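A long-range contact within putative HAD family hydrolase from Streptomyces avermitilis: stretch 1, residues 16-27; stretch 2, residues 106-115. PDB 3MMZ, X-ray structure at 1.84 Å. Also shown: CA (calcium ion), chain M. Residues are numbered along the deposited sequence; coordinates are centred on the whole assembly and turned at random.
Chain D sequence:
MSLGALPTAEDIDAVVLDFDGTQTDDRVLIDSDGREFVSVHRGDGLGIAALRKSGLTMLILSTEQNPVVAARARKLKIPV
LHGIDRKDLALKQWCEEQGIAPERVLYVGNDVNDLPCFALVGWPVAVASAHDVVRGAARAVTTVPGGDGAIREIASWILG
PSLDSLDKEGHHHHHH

Stretch 1 (16-27) VLDFDGTQTDDR
Stretch 2 106-115: LYVGNDVNDL

How do the two stretches begin side by side? V16 and L17 (phi/psi near -115/130) run parallel to strand 106-109, V16 paired with Y107 (CA to CA 4.7 Å) and L17 with V108 (5.0 Å). V16 N donates to L106 O at 2.8 Å, V108 N to V16 O at 3.0 Å, and D18 N to V108 O at 3.0 Å, so the strand of stretch 2 is laced at alternate residues. V16 and Y107, both chi1 t, share one face of the sheet, with V16 CG1 3.7 Å from Y107 CD1. On the other, L17 (m, t) brings CD2 within 3.4 Å of CG2 of V108 (t).

What joins the strand ends? A calcium ion does. D18 (t, chi2 55°) points toward stretch 2 and binds it through OD2 at 2.4 Å; D20 O and N110 OD1 each bind at 2.3 Å, and three waters complete six ligands. D18 OD2 and N110 OD1 lie only 3.0 Å apart because both serve the metal. N110 (phi/psi -143/-13) has chi1 p, chi2 -63°.

How does the chain turn beyond the metal? G21, at 91/-12, has no room for a CB, which would fall 2.3 Å from N110 ND2. T22 (-115/-53, m) points toward stretch 2: its OG1 donates to D18 OD2 at 2.8 Å, while its CG2 packs 3.6 Å from V108 CG1. T24 OG1 (chi1 p) accepts from G21 N at 2.8 Å and D26 N at 3.0 Å.

How does D26 return to the contact? At 70/12, with chi1 -131°, it points toward stretch 2. Its OD2 and D111 OD2, 4.5 Å apart, are like charges bridged by a water donating to both at 2.6 Å. Another water, itself a calcium ligand, donates to D26 OD1 at 2.9 Å and accepts from N110 ND2 at 3.2 Å.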

# COMPACT_ATOMS: atom_id res chain seq x y z
N VAL D 16 23.45 -5.84 -19.95
CA VAL D 16 24.05 -6.73 -18.97
C VAL D 16 23.26 -6.64 -17.67
O VAL D 16 23.01 -5.55 -17.17
CB VAL D 16 25.55 -6.39 -18.73
CG1 VAL D 16 26.17 -7.39 -17.75
CG2 VAL D 16 26.32 -6.42 -20.06
N LEU D 17 22.87 -7.80 -17.14
CA LEU D 17 21.99 -7.85 -15.97
C LEU D 17 22.65 -8.50 -14.76
O LEU D 17 23.18 -9.61 -14.85
CB LEU D 17 20.69 -8.60 -16.31
CG LEU D 17 19.90 -8.15 -17.55
CD1 LEU D 17 18.81 -9.16 -17.87
CD2 LEU D 17 19.30 -6.77 -17.38
N ASP D 18 22.61 -7.80 -13.63
CA ASP D 18 22.81 -8.42 -12.34
C ASP D 18 21.64 -9.40 -12.09
O ASP D 18 20.61 -9.32 -12.75
CB ASP D 18 22.88 -7.34 -11.26
CG ASP D 18 22.91 -7.92 -9.86
OD1 ASP D 18 23.78 -8.75 -9.56
OD2 ASP D 18 22.03 -7.54 -9.06
N PHE D 19 21.81 -10.34 -11.15
CA PHE D 19 20.75 -11.34 -10.90
C PHE D 19 19.98 -11.12 -9.60
O PHE D 19 18.88 -10.56 -9.64
CB PHE D 19 21.29 -12.77 -10.99
CG PHE D 19 20.22 -13.82 -10.84
CD1 PHE D 19 19.30 -14.06 -11.87
CD2 PHE D 19 20.14 -14.59 -9.69
CE1 PHE D 19 18.32 -15.04 -11.74
CE2 PHE D 19 19.17 -15.58 -9.55
CZ PHE D 19 18.25 -15.80 -10.58
N ASP D 20 20.54 -11.52 -8.46
CA ASP D 20 19.82 -11.34 -7.18
C ASP D 20 19.55 -9.86 -6.91
O ASP D 20 20.46 -9.04 -6.94
CB ASP D 20 20.58 -11.96 -6.01
CG ASP D 20 20.69 -13.47 -6.11
OD1 ASP D 20 19.77 -14.18 -5.64
OD2 ASP D 20 21.71 -13.95 -6.65
N GLY D 21 18.28 -9.53 -6.66
CA GLY D 21 17.92 -8.17 -6.29
C GLY D 21 17.56 -7.32 -7.49
O GLY D 21 16.99 -6.23 -7.35
N THR D 22 17.86 -7.86 -8.68
CA THR D 22 17.65 -7.15 -9.95
C THR D 22 16.60 -7.89 -10.78
O THR D 22 15.61 -7.29 -11.21
CB THR D 22 18.99 -6.96 -10.71
OG1 THR D 22 19.82 -6.05 -9.97
CG2 THR D 22 18.77 -6.39 -12.13
N GLN D 23 16.83 -9.18 -11.00
CA GLN D 23 15.82 -10.08 -11.58
C GLN D 23 15.03 -10.80 -10.49
O GLN D 23 14.12 -11.57 -10.78
CB GLN D 23 16.50 -11.11 -12.48
CG GLN D 23 17.23 -10.50 -13.65
CD GLN D 23 17.95 -11.53 -14.50
OE1 GLN D 23 17.32 -12.36 -15.15
NE2 GLN D 23 19.27 -11.48 -14.49
N THR D 24 15.42 -10.57 -9.23
CA THR D 24 14.70 -11.15 -8.07
C THR D 24 14.49 -10.05 -7.04
O THR D 24 15.09 -8.98 -7.13
CB THR D 24 15.50 -12.28 -7.37
OG1 THR D 24 16.52 -11.71 -6.54
CG2 THR D 24 16.12 -13.26 -8.38
N ASP D 25 13.66 -10.34 -6.04
CA ASP D 25 13.42 -9.41 -4.93
C ASP D 25 14.50 -9.50 -3.82
O ASP D 25 14.28 -9.01 -2.70
CB ASP D 25 12.01 -9.63 -4.34
CG ASP D 25 11.84 -11.03 -3.73
OD1 ASP D 25 12.79 -11.83 -3.70
OD2 ASP D 25 10.72 -11.34 -3.26
N ASP D 26 15.64 -10.13 -4.15
CA ASP D 26 16.78 -10.29 -3.23
C ASP D 26 16.49 -11.25 -2.07
O ASP D 26 17.26 -11.33 -1.11
CB ASP D 26 17.25 -8.93 -2.68
CG ASP D 26 18.75 -8.73 -2.79
OD1 ASP D 26 19.45 -9.53 -3.44
OD2 ASP D 26 19.24 -7.73 -2.23
N ARG D 27 15.40 -12.00 -2.16
CA ARG D 27 15.14 -13.07 -1.22
C ARG D 27 15.49 -14.44 -1.80
O ARG D 27 15.58 -14.62 -3.03
CB ARG D 27 13.69 -13.03 -0.77
CG ARG D 27 13.39 -11.78 0.05
CD ARG D 27 11.96 -11.36 -0.12
NE ARG D 27 11.58 -10.23 0.74
CZ ARG D 27 11.77 -8.93 0.47
NH1 ARG D 27 12.40 -8.52 -0.63
NH2 ARG D 27 11.35 -8.03 1.35
N LEU D 106 24.27 -1.03 -21.43
CA LEU D 106 23.31 -0.81 -20.36
C LEU D 106 23.51 -1.89 -19.31
O LEU D 106 23.42 -3.09 -19.61
CB LEU D 106 21.88 -0.83 -20.93
CG LEU D 106 20.74 -0.35 -20.03
CD1 LEU D 106 19.55 0.05 -20.89
CD2 LEU D 106 20.36 -1.45 -19.06
N TYR D 107 23.81 -1.48 -18.09
CA TYR D 107 23.98 -2.43 -17.00
C TYR D 107 22.94 -2.17 -15.92
O TYR D 107 22.81 -1.04 -15.47
CB TYR D 107 25.38 -2.33 -16.38
CG TYR D 107 25.58 -3.25 -15.19
CD1 TYR D 107 25.98 -4.58 -15.37
CD2 TYR D 107 25.36 -2.81 -13.89
CE1 TYR D 107 26.16 -5.44 -14.28
CE2 TYR D 107 25.54 -3.66 -12.78
CZ TYR D 107 25.94 -4.98 -13.00
OH TYR D 107 26.12 -5.83 -11.94
N VAL D 108 22.25 -3.22 -15.49
CA VAL D 108 21.21 -3.09 -14.46
C VAL D 108 21.66 -3.73 -13.16
O VAL D 108 22.06 -4.89 -13.14
CB VAL D 108 19.89 -3.79 -14.87
CG1 VAL D 108 18.72 -3.31 -14.00
CG2 VAL D 108 19.59 -3.53 -16.32
N GLY D 109 21.58 -2.97 -12.06
CA GLY D 109 21.96 -3.50 -10.75
C GLY D 109 21.14 -2.94 -9.61
O GLY D 109 20.21 -2.15 -9.84
N ASN D 110 21.47 -3.35 -8.38
CA ASN D 110 20.66 -3.00 -7.21
C ASN D 110 21.47 -2.72 -5.94
O ASN D 110 20.91 -2.22 -4.97
CB ASN D 110 19.67 -4.13 -6.88
CG ASN D 110 20.34 -5.28 -6.17
OD1 ASN D 110 21.23 -5.92 -6.72
ND2 ASN D 110 19.95 -5.53 -4.92
N ASP D 111 22.76 -3.05 -5.90
CA ASP D 111 23.49 -2.95 -4.62
C ASP D 111 24.89 -2.34 -4.76
O ASP D 111 25.37 -2.15 -5.87
CB ASP D 111 23.54 -4.30 -3.88
CG ASP D 111 23.41 -4.15 -2.36
OD1 ASP D 111 23.97 -3.21 -1.76
OD2 ASP D 111 22.74 -5.00 -1.73
N VAL D 112 25.53 -2.04 -3.63
CA VAL D 112 26.81 -1.32 -3.66
C VAL D 112 27.92 -2.05 -4.43
O VAL D 112 28.82 -1.41 -5.01
CB VAL D 112 27.28 -0.92 -2.24
CG1 VAL D 112 26.24 -0.02 -1.59
CG2 VAL D 112 27.57 -2.14 -1.38
N ASN D 113 27.84 -3.38 -4.49
CA ASN D 113 28.81 -4.13 -5.29
C ASN D 113 28.61 -3.94 -6.80
O ASN D 113 29.43 -4.42 -7.58
CB ASN D 113 28.94 -5.61 -4.87
CG ASN D 113 27.70 -6.43 -5.17
OD1 ASN D 113 26.85 -6.06 -5.98
ND2 ASN D 113 27.61 -7.59 -4.52
N ASP D 114 27.56 -3.22 -7.20
CA ASP D 114 27.35 -2.88 -8.62
C ASP D 114 27.97 -1.54 -9.01
O ASP D 114 28.06 -1.20 -10.21
CB ASP D 114 25.86 -2.86 -8.96
CG ASP D 114 25.23 -4.23 -8.88
OD1 ASP D 114 25.77 -5.15 -9.52
OD2 ASP D 114 24.22 -4.39 -8.17
N LEU D 115 28.39 -0.76 -8.02
CA LEU D 115 28.87 0.60 -8.29
C LEU D 115 30.09 0.64 -9.22
O LEU D 115 30.15 1.49 -10.10
CB LEU D 115 29.11 1.40 -7.00
CG LEU D 115 27.83 1.70 -6.20
CD1 LEU D 115 28.21 2.26 -4.83
CD2 LEU D 115 26.92 2.66 -6.96
CA CA M . 22.45 -7.92 -6.69
O HOH W 1 23.68 -9.97 -6.60
O HOH W 2 21.76 -8.16 -4.46
O HOH W 3 21.55 -7.23 -1.17
O HOH W 4 24.41 -6.63 -6.79